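N-alpha-acetyltransferase 35, NatC auxiliary subunit (Saccharomyces cerevisiae, PDB 6YGA) serves as the auxiliary subunit of the heterotrimeric NatC N-terminal acetyltransferase, which acetylates the N-terminal methionine of the L-A virus Gag protein. Local coordinates at residues L452-D456 and N720-I724; F469-Y473 and C552-V556; E72-F76 and K270-Y276; I101-N105 and D176-N180. All blocks are in the same frame, centred on the assembly; numbering follows the deposited sequence.

Contact 1 of 4, residues L452-D456 and N720-I724; sequences LKGFD and NYFPI
Tyr721 and its neighbours pack as a buried aromatic and apolar patch against the C-terminal part of helix 433-456. They belong to the loop of a beta hairpin, between the antiparallel strands 708-713 and 724-729. The contact lies in the TPR-like part of the chain. The Tyr721 ring lies against the helix backbone. Lys453 CA stands over one face, 4.2 Å from the ring centroid and 22° off the normal, a CH-pi contact. Leu452 O sits over the same face, offset toward the rim. Leu452 CB touches Tyr721 CD2 at 3.5 Å, and Asp456 CB comes to the ring edge, 3.8 Å from Tyr721 CD1. The Lys453 chain leaves with CG opposite the backbone N (chi1 178°) and bends at chi2 (70°). This brings CD to 3.4 Å from Tyr721 OH and lets NZ turn back to Asp456. In that salt bridge Lys453 NZ, at 3.1 Å, meets Asp456 OD2 on its anti side, tilted out of the carboxylate plane. Lys453 NZ also bonds to Thr406, and the Tyr721 hydroxyl to Glu449, so both polar ends have partners outside the two segments. Phe722 swings its ring end back to the helix, CZ lying 3.9 Å from Leu452 CD1. Phe455 and Pro723 meet at about a right angle, with Phe455 CD1 3.7 Å from Pro723 CG.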
loop_
_atom_site.group_PDB
_atom_site.type_symbol
_atom_site.label_atom_id
_atom_site.label_comp_id
_atom_site.label_asym_id
_atom_site.label_seq_id
_atom_site.Cartn_x
_atom_site.Cartn_y
_atom_site.Cartn_z
ATOM N N LEU B 452 10.416 9.795 11.132
ATOM C CA LEU B 452 9.611 10.957 10.772
ATOM C C LEU B 452 8.476 10.578 9.830
ATOM O O LEU B 452 7.415 11.209 9.853
ATOM C CB LEU B 452 10.491 12.036 10.139
ATOM C CG LEU B 452 11.585 12.656 11.018
ATOM C CD1 LEU B 452 12.426 13.648 10.225
ATOM C CD2 LEU B 452 10.987 13.324 12.249
ATOM N N LYS B 453 8.675 9.549 9.004
ATOM C CA LYS B 453 7.628 9.137 8.077
ATOM C C LYS B 453 6.376 8.678 8.817
ATOM O O LYS B 453 5.267 8.768 8.275
ATOM C CB LYS B 453 8.163 8.038 7.153
ATOM C CG LYS B 453 7.153 7.494 6.166
ATOM C CD LYS B 453 6.811 8.500 5.094
ATOM C CE LYS B 453 5.683 7.976 4.227
ATOM N NZ LYS B 453 5.314 8.944 3.164
ATOM N N GLY B 454 6.534 8.201 10.056
ATOM C CA GLY B 454 5.383 7.796 10.850
ATOM C C GLY B 454 4.407 8.925 11.128
ATOM O O GLY B 454 3.201 8.691 11.252
ATOM N N PHE B 455 4.905 10.160 11.222
ATOM C CA PHE B 455 4.013 11.298 11.427
ATOM C C PHE B 455 3.184 11.582 10.182
ATOM O O PHE B 455 2.025 12.000 10.285
ATOM C CB PHE B 455 4.808 12.540 11.830
ATOM C CG PHE B 455 5.281 12.520 13.254
ATOM C CD1 PHE B 455 4.393 12.739 14.296
ATOM C CD2 PHE B 455 6.614 12.290 13.551
ATOM C CE1 PHE B 455 4.828 12.725 15.607
ATOM C CE2 PHE B 455 7.051 12.275 14.858
ATOM C CZ PHE B 455 6.157 12.490 15.888
ATOM N N ASP B 456 3.762 11.370 8.996
ATOM C CA ASP B 456 3.016 11.595 7.763
ATOM C C ASP B 456 1.881 10.593 7.616
ATOM O O ASP B 456 0.832 10.919 7.050
ATOM C CB ASP B 456 3.961 11.525 6.560
ATOM C CG ASP B 456 3.258 11.796 5.241
ATOM O OD1 ASP B 456 2.724 12.912 5.059
ATOM O OD2 ASP B 456 3.255 10.898 4.374
ATOM N N ASN B 720 4.448 17.387 6.319
ATOM C CA ASN B 720 3.758 16.731 7.419
ATOM C C ASN B 720 4.611 15.690 8.137
ATOM O O ASN B 720 4.067 14.871 8.886
ATOM C CB ASN B 720 2.463 16.104 6.911
ATOM C CG ASN B 720 1.495 17.143 6.389
ATOM O OD1 ASN B 720 1.528 18.302 6.810
ATOM N ND2 ASN B 720 0.628 16.739 5.470
ATOM N N TYR B 721 5.929 15.700 7.936
ATOM C CA TYR B 721 6.789 14.989 8.874
ATOM C C TYR B 721 6.793 15.661 10.239
ATOM O O TYR B 721 7.172 15.028 11.231
ATOM C CB TYR B 721 8.222 14.896 8.345
ATOM C CG TYR B 721 8.461 13.835 7.291
ATOM C CD1 TYR B 721 7.406 13.240 6.610
ATOM C CD2 TYR B 721 9.751 13.423 6.985
ATOM C CE1 TYR B 721 7.634 12.273 5.645
ATOM C CE2 TYR B 721 9.987 12.456 6.028
ATOM C CZ TYR B 721 8.928 11.884 5.361
ATOM O OH TYR B 721 9.166 10.923 4.408
ATOM N N PHE B 722 6.382 16.926 10.308
ATOM C CA PHE B 722 6.341 17.693 11.551
ATOM C C PHE B 722 4.947 18.292 11.687
ATOM O O PHE B 722 4.727 19.466 11.360
ATOM C CB PHE B 722 7.413 18.785 11.564
ATOM C CG PHE B 722 8.795 18.287 11.239
ATOM C CD1 PHE B 722 9.255 18.289 9.931
ATOM C CD2 PHE B 722 9.639 17.824 12.239
ATOM C CE1 PHE B 722 10.527 17.835 9.623
ATOM C CE2 PHE B 722 10.914 17.371 11.937
ATOM C CZ PHE B 722 11.358 17.375 10.627
ATOM N N PRO B 723 3.974 17.511 12.155
ATOM C CA PRO B 723 2.617 18.044 12.308
ATOM C C PRO B 723 2.551 19.093 13.405
ATOM O O PRO B 723 3.437 19.209 14.254
ATOM C CB PRO B 723 1.785 16.808 12.672
ATOM C CG PRO B 723 2.761 15.873 13.289
ATOM C CD PRO B 723 4.062 16.100 12.569
ATOM N N ILE B 724 1.473 19.868 13.377
ATOM C CA ILE B 724 1.257 20.939 14.342
ATOM C C ILE B 724 0.453 20.382 15.510
ATOM O O ILE B 724 -0.661 19.878 15.324
ATOM C CB ILE B 724 0.533 22.130 13.695
ATOM C CG1 ILE B 724 1.227 22.543 12.393
ATOM C CG2 ILE B 724 0.464 23.301 14.660
ATOM C CD1 ILE B 724 2.628 23.062 12.579
#

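Contact 2 of 4, residues F469-Y473 and C552-V556; sequences FWYVY and CLIEV
Glu555 lies over the ring of Phe469 where two long helices, 465-506 and 511-564, pack in a helical hairpin of the TPR-like region. The short segments run roughly antiparallel, at 146°, with axes 8.4 Å apart. Glu555 CB begins the overlap, 3.4 Å from Phe469 CD2. Its CG then stands over the ring centre, 3.6 Å from the centroid and 10° off the normal, a CH-pi contact. A bend at chi2 lays the rest of the chain along the ring. CD comes next to Phe469 CE2, and OE2 ends 3.4 Å from Phe469 CZ. The carboxylate and ring planes are only 17° apart, so the two flat groups are stacked. The other oxygen, OE1, accepts a hydrogen bond from Gln725, which helps to fix the acid in this buried place. Phe469 also stacks with Phe455 of helix 433-456.

The remaining packing is apolar. Val556 CG2 lies against the start of Trp470, 3.8 Å from its CB. Tyr473 and Leu553 run side by side and point the same way, with Leu553 CD1 over one face of the tyrosine ring. Cys552 fits close to helix 465-506. Its CB is 3.3 Å from Phe469 O, and its SG is 3.5 Å from Val472 CG1.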
loop_
_atom_site.group_PDB
_atom_site.type_symbol
_atom_site.label_atom_id
_atom_site.label_comp_id
_atom_site.label_asym_id
_atom_site.label_seq_id
_atom_site.Cartn_x
_atom_site.Cartn_y
_atom_site.Cartn_z
ATOM N N PHE B 469 9.741 12.576 18.465
ATOM C CA PHE B 469 10.453 13.792 18.091
ATOM C C PHE B 469 11.762 13.926 18.858
ATOM O O PHE B 469 12.770 14.366 18.295
ATOM C CB PHE B 469 9.562 15.014 18.304
ATOM C CG PHE B 469 8.643 15.296 17.152
ATOM C CD1 PHE B 469 9.114 15.274 15.848
ATOM C CD2 PHE B 469 7.302 15.561 17.370
ATOM C CE1 PHE B 469 8.266 15.529 14.784
ATOM C CE2 PHE B 469 6.452 15.821 16.315
ATOM C CZ PHE B 469 6.932 15.801 15.020
ATOM N N TRP B 470 11.780 13.542 20.135
ATOM C CA TRP B 470 13.034 13.626 20.873
ATOM C C TRP B 470 14.003 12.541 20.431
ATOM O O TRP B 470 15.220 12.764 20.404
ATOM C CB TRP B 470 12.793 13.538 22.377
ATOM C CG TRP B 470 14.078 13.627 23.137
ATOM C CD1 TRP B 470 14.760 14.762 23.462
ATOM C CD2 TRP B 470 14.855 12.533 23.640
ATOM N NE1 TRP B 470 15.909 14.444 24.142
ATOM C CE2 TRP B 470 15.990 13.081 24.266
ATOM C CE3 TRP B 470 14.698 11.144 23.623
ATOM C CZ2 TRP B 470 16.961 12.291 24.875
ATOM C CZ3 TRP B 470 15.663 10.362 24.226
ATOM C CH2 TRP B 470 16.780 10.937 24.845
ATOM N N TYR B 471 13.488 11.359 20.084
ATOM C CA TYR B 471 14.362 10.308 19.581
ATOM C C TYR B 471 14.999 10.714 18.260
ATOM O O TYR B 471 16.177 10.431 18.020
ATOM C CB TYR B 471 13.587 8.997 19.435
ATOM C CG TYR B 471 14.416 7.859 18.887
ATOM C CD1 TYR B 471 15.507 7.368 19.589
ATOM C CD2 TYR B 471 14.103 7.274 17.668
ATOM C CE1 TYR B 471 16.268 6.332 19.091
ATOM C CE2 TYR B 471 14.853 6.234 17.163
ATOM C CZ TYR B 471 15.936 5.767 17.877
ATOM O OH TYR B 471 16.685 4.731 17.374
ATOM N N VAL B 472 14.243 11.398 17.397
ATOM C CA VAL B 472 14.803 11.835 16.121
ATOM C C VAL B 472 15.782 12.981 16.334
ATOM O O VAL B 472 16.814 13.068 15.660
ATOM C CB VAL B 472 13.677 12.210 15.141
ATOM C CG1 VAL B 472 14.255 12.763 13.845
ATOM C CG2 VAL B 472 12.824 10.993 14.854
ATOM N N TYR B 473 15.481 13.873 17.280
ATOM C CA TYR B 473 16.466 14.864 17.700
ATOM C C TYR B 473 17.742 14.184 18.180
ATOM O O TYR B 473 18.851 14.557 17.779
ATOM C CB TYR B 473 15.874 15.746 18.798
ATOM C CG TYR B 473 16.876 16.658 19.461
ATOM C CD1 TYR B 473 17.236 17.865 18.879
ATOM C CD2 TYR B 473 17.458 16.315 20.673
ATOM C CE1 TYR B 473 18.152 18.704 19.484
ATOM C CE2 TYR B 473 18.375 17.146 21.286
ATOM C CZ TYR B 473 18.718 18.341 20.687
ATOM O OH TYR B 473 19.629 19.175 21.289
ATOM N N CYS B 552 12.656 19.100 15.346
ATOM C CA CYS B 552 12.325 18.135 16.391
ATOM C C CYS B 552 12.362 18.783 17.769
ATOM O O CYS B 552 11.467 18.559 18.593
ATOM C CB CYS B 552 13.291 16.953 16.341
ATOM S SG CYS B 552 13.246 16.018 14.806
ATOM N N LEU B 553 13.397 19.579 18.038
ATOM C CA LEU B 553 13.488 20.261 19.325
ATOM C C LEU B 553 12.308 21.200 19.521
ATOM O O LEU B 553 11.717 21.256 20.605
ATOM C CB LEU B 553 14.810 21.022 19.421
ATOM C CG LEU B 553 15.221 21.540 20.800
ATOM C CD1 LEU B 553 15.094 20.434 21.835
ATOM C CD2 LEU B 553 16.651 22.070 20.763
ATOM N N ILE B 554 11.950 21.947 18.474
ATOM C CA ILE B 554 10.791 22.831 18.549
ATOM C C ILE B 554 9.544 22.041 18.920
ATOM O O ILE B 554 8.734 22.482 19.744
ATOM C CB ILE B 554 10.620 23.585 17.219
ATOM C CG1 ILE B 554 11.701 24.661 17.096
ATOM C CG2 ILE B 554 9.221 24.180 17.105
ATOM C CD1 ILE B 554 11.808 25.262 15.724
ATOM N N GLU B 555 9.384 20.850 18.340
ATOM C CA GLU B 555 8.248 20.002 18.690
ATOM C C GLU B 555 8.329 19.531 20.138
ATOM O O GLU B 555 7.314 19.501 20.844
ATOM C CB GLU B 555 8.183 18.811 17.735
ATOM C CG GLU B 555 7.931 19.187 16.278
ATOM C CD GLU B 555 6.453 19.333 15.950
ATOM O OE1 GLU B 555 5.656 19.661 16.855
ATOM O OE2 GLU B 555 6.086 19.108 14.779
ATOM N N VAL B 556 9.529 19.165 20.600
ATOM C CA VAL B 556 9.700 18.707 21.978
ATOM C C VAL B 556 9.349 19.821 22.961
ATOM O O VAL B 556 8.640 19.599 23.949
ATOM C CB VAL B 556 11.132 18.182 22.195
ATOM C CG1 VAL B 556 11.415 17.962 23.675
ATOM C CG2 VAL B 556 11.345 16.886 21.419
#

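Contact 3 of 4, residues E72-F76 and K270-Y276; sequences EEIEF and KGAFSTY
Phe76 packs against the backbone of Gly271 and Ala272. Ala272 CA lies over one ring face, 3.8 Å from the centroid, a CH-pi contact. Gly271 O is over the same face, and Lys270 O approaches the ring edge, 3.3 Å from Phe76 CD2. Gly271 itself comes close to the helix, its CA 3.8 Å from Glu73 CA. With phi at 90° and no side chain, it lets the two backbones come this near. Glu72 and Lys270 lie side by side, CB to CB at 3.6 Å. Their charged ends, Glu72 OE2 and Lys270 NZ, stay 4.4 Å apart, beyond a salt bridge.

Glu73 has an extended chain beyond CG, and its CG touches Ser274 CB. Its OE2 accepts from a water at 2.8 Å, and that water accepts from Thr275 N. Its OE1 accepts from Thr70 N just ahead of the helix. Ser274 OG in turn accepts from Tyr276 N, an ST turn at the entry to helix 276-280. Tyr276 also stacks with His280 and makes a cation-pi contact with Arg118. The contact thus joins the end of the short helix 71-75 to the loop between helices 245-260 and 276-280.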
loop_
_atom_site.group_PDB
_atom_site.type_symbol
_atom_site.label_atom_id
_atom_site.label_comp_id
_atom_site.label_asym_id
_atom_site.label_seq_id
_atom_site.Cartn_x
_atom_site.Cartn_y
_atom_site.Cartn_z
ATOM N N GLU B 72 -30.865 -5.786 -21.721
ATOM C CA GLU B 72 -29.809 -5.304 -22.607
ATOM C C GLU B 72 -28.463 -5.917 -22.244
ATOM O O GLU B 72 -27.687 -6.296 -23.128
ATOM C CB GLU B 72 -29.731 -3.778 -22.556
ATOM C CG GLU B 72 -30.930 -3.053 -23.151
ATOM C CD GLU B 72 -32.096 -2.945 -22.186
ATOM O OE1 GLU B 72 -32.391 -3.933 -21.482
ATOM O OE2 GLU B 72 -32.714 -1.862 -22.125
ATOM N N GLU B 73 -28.169 -6.027 -20.947
ATOM C CA GLU B 73 -26.907 -6.630 -20.531
ATOM C C GLU B 73 -26.853 -8.107 -20.898
ATOM O O GLU B 73 -25.788 -8.624 -21.257
ATOM C CB GLU B 73 -26.704 -6.444 -19.026
ATOM C CG GLU B 73 -26.490 -4.998 -18.597
ATOM C CD GLU B 73 -26.496 -4.823 -17.086
ATOM O OE1 GLU B 73 -27.091 -5.670 -16.392
ATOM O OE2 GLU B 73 -25.907 -3.835 -16.592
ATOM N N ILE B 74 -27.986 -8.807 -20.809
ATOM C CA ILE B 74 -27.996 -10.236 -21.100
ATOM C C ILE B 74 -27.947 -10.480 -22.604
ATOM O O ILE B 74 -27.255 -11.389 -23.077
ATOM C CB ILE B 74 -29.230 -10.901 -20.460
ATOM C CG1 ILE B 74 -29.150 -10.828 -18.933
ATOM C CG2 ILE B 74 -29.357 -12.349 -20.911
ATOM C CD1 ILE B 74 -30.394 -11.333 -18.223
ATOM N N GLU B 75 -28.664 -9.668 -23.377
ATOM C CA GLU B 75 -28.844 -9.902 -24.804
ATOM C C GLU B 75 -27.855 -9.139 -25.676
ATOM O O GLU B 75 -27.944 -9.235 -26.905
ATOM C CB GLU B 75 -30.273 -9.529 -25.222
ATOM C CG GLU B 75 -31.375 -10.238 -24.438
ATOM C CD GLU B 75 -31.397 -11.740 -24.662
ATOM O OE1 GLU B 75 -30.823 -12.208 -25.667
ATOM O OE2 GLU B 75 -31.993 -12.455 -23.828
ATOM N N PHE B 76 -26.924 -8.390 -25.087
ATOM C CA PHE B 76 -26.006 -7.587 -25.887
ATOM C C PHE B 76 -25.214 -8.466 -26.847
ATOM O O PHE B 76 -24.650 -9.492 -26.453
ATOM C CB PHE B 76 -25.048 -6.796 -24.993
ATOM C CG PHE B 76 -24.180 -5.830 -25.754
ATOM C CD1 PHE B 76 -22.974 -6.242 -26.302
ATOM C CD2 PHE B 76 -24.579 -4.516 -25.940
ATOM C CE1 PHE B 76 -22.183 -5.361 -27.012
ATOM C CE2 PHE B 76 -23.789 -3.630 -26.648
ATOM C CZ PHE B 76 -22.590 -4.054 -27.184
ATOM N N LYS B 270 -26.608 0.144 -24.507
ATOM C CA LYS B 270 -26.909 -0.508 -23.239
ATOM C C LYS B 270 -26.450 -1.961 -23.258
ATOM O O LYS B 270 -26.730 -2.706 -24.202
ATOM C CB LYS B 270 -28.407 -0.418 -22.953
ATOM C CG LYS B 270 -28.875 0.983 -22.587
ATOM C CD LYS B 270 -30.308 0.972 -22.079
ATOM C CE LYS B 270 -30.763 2.361 -21.661
ATOM N NZ LYS B 270 -32.176 2.355 -21.193
ATOM N N GLY B 271 -25.740 -2.361 -22.204
ATOM C CA GLY B 271 -25.177 -3.691 -22.119
ATOM C C GLY B 271 -23.780 -3.827 -22.684
ATOM O O GLY B 271 -23.205 -4.922 -22.609
ATOM N N ALA B 272 -23.221 -2.758 -23.256
ATOM C CA ALA B 272 -21.847 -2.812 -23.744
ATOM C C ALA B 272 -20.866 -3.016 -22.597
ATOM O O ALA B 272 -19.871 -3.737 -22.739
ATOM C CB ALA B 272 -21.511 -1.536 -24.514
ATOM N N PHE B 273 -21.129 -2.387 -21.455
ATOM C CA PHE B 273 -20.319 -2.545 -20.254
ATOM C C PHE B 273 -21.218 -3.076 -19.149
ATOM O O PHE B 273 -22.233 -2.453 -18.818
ATOM C CB PHE B 273 -19.678 -1.218 -19.842
ATOM C CG PHE B 273 -18.796 -0.615 -20.898
ATOM C CD1 PHE B 273 -19.339 0.143 -21.924
ATOM C CD2 PHE B 273 -17.424 -0.804 -20.865
ATOM C CE1 PHE B 273 -18.530 0.700 -22.899
ATOM C CE2 PHE B 273 -16.609 -0.249 -21.836
ATOM C CZ PHE B 273 -17.163 0.503 -22.855
ATOM N N SER B 274 -20.851 -4.222 -18.584
ATOM C CA SER B 274 -21.691 -4.865 -17.583
ATOM C C SER B 274 -20.835 -5.791 -16.731
ATOM O O SER B 274 -19.647 -5.996 -16.995
ATOM C CB SER B 274 -22.842 -5.637 -18.239
ATOM O OG SER B 274 -22.354 -6.708 -19.028
ATOM N N THR B 275 -21.461 -6.343 -15.692
ATOM C CA THR B 275 -20.866 -7.385 -14.872
ATOM C C THR B 275 -21.117 -8.781 -15.438
ATOM O O THR B 275 -20.978 -9.770 -14.710
ATOM C CB THR B 275 -21.394 -7.295 -13.437
ATOM O OG1 THR B 275 -22.827 -7.286 -13.453
ATOM C CG2 THR B 275 -20.896 -6.025 -12.762
ATOM N N TYR B 276 -21.481 -8.869 -16.722
ATOM C CA TYR B 276 -21.802 -10.154 -17.339
ATOM C C TYR B 276 -20.632 -11.125 -17.251
ATOM O O TYR B 276 -20.824 -12.322 -17.010
ATOM C CB TYR B 276 -22.209 -9.929 -18.799
ATOM C CG TYR B 276 -22.485 -11.184 -19.605
ATOM C CD1 TYR B 276 -21.466 -11.831 -20.293
ATOM C CD2 TYR B 276 -23.770 -11.705 -19.700
ATOM C CE1 TYR B 276 -21.714 -12.972 -21.037
ATOM C CE2 TYR B 276 -24.028 -12.844 -20.446
ATOM C CZ TYR B 276 -22.995 -13.473 -21.110
ATOM O OH TYR B 276 -23.246 -14.607 -21.851
HETATM O O HOH W 1 -23.967 -4.678 -14.779
#

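Contact 4 of 4, residues I101-N105 and D176-N180; sequences ISWLN and DLNFN
Trp103 is tied to the loop by one short hydrogen bond. Its NE1 donates to Asn178 O at 2.7 Å, nearly straight at 167°. The acceptor lies in the indole plane, and the donor lies in the carbonyl plane. With CG opposite the backbone N (chi1 171°), the indole reaches across to the loop. Leu177 CD1 touches both helix residues, 3.4 Å from Trp103 NE1 and 3.5 Å from Leu104 CD2. That leucine methyl, Leu104 CD2, also sits over the centre of the Trp103 ring system. Phe179 meets the indole edge, its CD1 3.7 Å from Trp103 CZ2.

The other side is looser and is bridged by water. One water can donate to Trp103 O and accepts from Asn178 N, each at 2.8 Å. A second can donate to Leu104 O or Asp176 O, each at 2.9 Å. Asn178 OD1 accepts from Asn180 N in an Asx turn and also from Leu110 N. Asp176 makes a salt bridge to Arg340 and packs on Phe142 of the N-alpha-acetyltransferase 30 subunit. The loop segment packs against the C-terminal part of helix 85-104, and Leu177 also touches helices 142-167 and 337-347.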
loop_
_atom_site.group_PDB
_atom_site.type_symbol
_atom_site.label_atom_id
_atom_site.label_comp_id
_atom_site.label_asym_id
_atom_site.label_seq_id
_atom_site.Cartn_x
_atom_site.Cartn_y
_atom_site.Cartn_z
ATOM N N ILE B 101 -8.405 4.520 -17.013
ATOM C CA ILE B 101 -8.029 5.452 -15.953
ATOM C C ILE B 101 -8.513 4.947 -14.598
ATOM O O ILE B 101 -7.767 4.954 -13.612
ATOM C CB ILE B 101 -8.577 6.858 -16.261
ATOM C CG1 ILE B 101 -7.959 7.407 -17.551
ATOM C CG2 ILE B 101 -8.323 7.805 -15.097
ATOM C CD1 ILE B 101 -8.601 8.693 -18.046
ATOM N N SER B 102 -9.771 4.498 -14.532
ATOM C CA SER B 102 -10.314 3.975 -13.281
ATOM C C SER B 102 -9.496 2.793 -12.773
ATOM O O SER B 102 -9.312 2.625 -11.561
ATOM C CB SER B 102 -11.777 3.574 -13.483
ATOM O OG SER B 102 -12.378 3.131 -12.281
ATOM N N TRP B 103 -8.983 1.972 -13.693
ATOM C CA TRP B 103 -8.196 0.801 -13.318
ATOM C C TRP B 103 -6.850 1.204 -12.721
ATOM O O TRP B 103 -6.485 0.750 -11.630
ATOM C CB TRP B 103 -8.009 -0.091 -14.548
ATOM C CG TRP B 103 -7.042 -1.220 -14.388
ATOM C CD1 TRP B 103 -6.820 -1.962 -13.266
ATOM C CD2 TRP B 103 -6.161 -1.738 -15.393
ATOM N NE1 TRP B 103 -5.855 -2.910 -13.509
ATOM C CE2 TRP B 103 -5.435 -2.793 -14.807
ATOM C CE3 TRP B 103 -5.916 -1.411 -16.731
ATOM C CZ2 TRP B 103 -4.483 -3.523 -15.510
ATOM C CZ3 TRP B 103 -4.972 -2.136 -17.428
ATOM C CH2 TRP B 103 -4.265 -3.180 -16.817
ATOM N N LEU B 104 -6.105 2.067 -13.413
ATOM C CA LEU B 104 -4.737 2.397 -13.027
ATOM C C LEU B 104 -4.656 3.595 -12.086
ATOM O O LEU B 104 -3.921 3.555 -11.095
ATOM C CB LEU B 104 -3.896 2.658 -14.280
ATOM C CG LEU B 104 -3.928 1.553 -15.338
ATOM C CD1 LEU B 104 -3.217 1.989 -16.612
ATOM C CD2 LEU B 104 -3.309 0.282 -14.790
ATOM N N ASN B 105 -5.386 4.672 -12.389
ATOM C CA ASN B 105 -5.323 5.872 -11.558
ATOM C C ASN B 105 -6.112 5.707 -10.264
ATOM O O ASN B 105 -5.643 6.114 -9.195
ATOM C CB ASN B 105 -5.840 7.086 -12.336
ATOM C CG ASN B 105 -4.948 7.459 -13.505
ATOM O OD1 ASN B 105 -4.788 6.686 -14.449
ATOM N ND2 ASN B 105 -4.376 8.657 -13.455
ATOM N N ASP B 176 -1.065 -1.736 -5.196
ATOM C CA ASP B 176 -0.757 -0.648 -6.114
ATOM C C ASP B 176 -1.468 -0.817 -7.446
ATOM O O ASP B 176 -1.764 0.177 -8.119
ATOM C CB ASP B 176 0.751 -0.572 -6.338
ATOM C CG ASP B 176 1.511 -0.382 -5.051
ATOM O OD1 ASP B 176 1.182 0.567 -4.309
ATOM O OD2 ASP B 176 2.420 -1.190 -4.773
ATOM N N LEU B 177 -1.756 -2.057 -7.835
ATOM C CA LEU B 177 -2.319 -2.338 -9.147
ATOM C C LEU B 177 -2.957 -3.719 -9.133
ATOM O O LEU B 177 -2.307 -4.702 -8.764
ATOM C CB LEU B 177 -1.235 -2.253 -10.223
ATOM C CG LEU B 177 -1.647 -2.464 -11.677
ATOM C CD1 LEU B 177 -2.994 -1.828 -11.957
ATOM C CD2 LEU B 177 -0.583 -1.869 -12.573
ATOM N N ASN B 178 -4.223 -3.784 -9.539
ATOM C CA ASN B 178 -4.972 -5.032 -9.608
ATOM C C ASN B 178 -4.827 -5.635 -10.998
ATOM O O ASN B 178 -5.010 -4.942 -12.007
ATOM C CB ASN B 178 -6.449 -4.790 -9.288
ATOM C CG ASN B 178 -7.312 -6.030 -9.487
ATOM O OD1 ASN B 178 -7.720 -6.343 -10.606
ATOM N ND2 ASN B 178 -7.610 -6.727 -8.395
ATOM N N PHE B 179 -4.498 -6.925 -11.050
ATOM C CA PHE B 179 -4.420 -7.645 -12.313
ATOM C C PHE B 179 -5.074 -9.021 -12.174
ATOM O O PHE B 179 -4.443 -10.068 -12.291
ATOM C CB PHE B 179 -2.978 -7.772 -12.797
ATOM C CG PHE B 179 -2.864 -7.912 -14.281
ATOM C CD1 PHE B 179 -2.774 -6.790 -15.087
ATOM C CD2 PHE B 179 -2.880 -9.161 -14.875
ATOM C CE1 PHE B 179 -2.683 -6.913 -16.461
ATOM C CE2 PHE B 179 -2.789 -9.291 -16.246
ATOM C CZ PHE B 179 -2.692 -8.165 -17.040
ATOM N N ASN B 180 -6.377 -9.019 -11.911
ATOM C CA ASN B 180 -7.184 -10.233 -11.994
ATOM C C ASN B 180 -7.749 -10.286 -13.405
ATOM O O ASN B 180 -8.810 -9.729 -13.690
ATOM C CB ASN B 180 -8.286 -10.232 -10.942
ATOM C CG ASN B 180 -9.186 -11.452 -11.037
ATOM O OD1 ASN B 180 -8.834 -12.455 -11.661
ATOM N ND2 ASN B 180 -10.353 -11.375 -10.406
HETATM O O HOH W 2 -5.461 -1.247 -9.924
HETATM O O HOH W 3 -3.945 0.871 -9.963
#

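Overall arrangement
Contacts 1 and 2 form one continuous packed region, with centres 11 Å apart. Leu452 CD2 of contact 1 is 3.7 Å from Val472 CG1 of contact 2. The hairpin loop of contact 1 rests on the same helices that contact 2 pairs, as Phe722 touches both Phe469 and Cys552. Contacts 3 and 4 lie in the N-terminal part of the chain, with centres 22 Å apart and nearest atoms about 10 Å apart. Contact 4 is about 28 Å from contact 1, centre to centre, and contacts 2 and 3 lie on opposite sides of the chain's centre, their centres about 59 Å apart. Of the four, contact 4 alone touches the N-alpha-acetyltransferase 30 subunit.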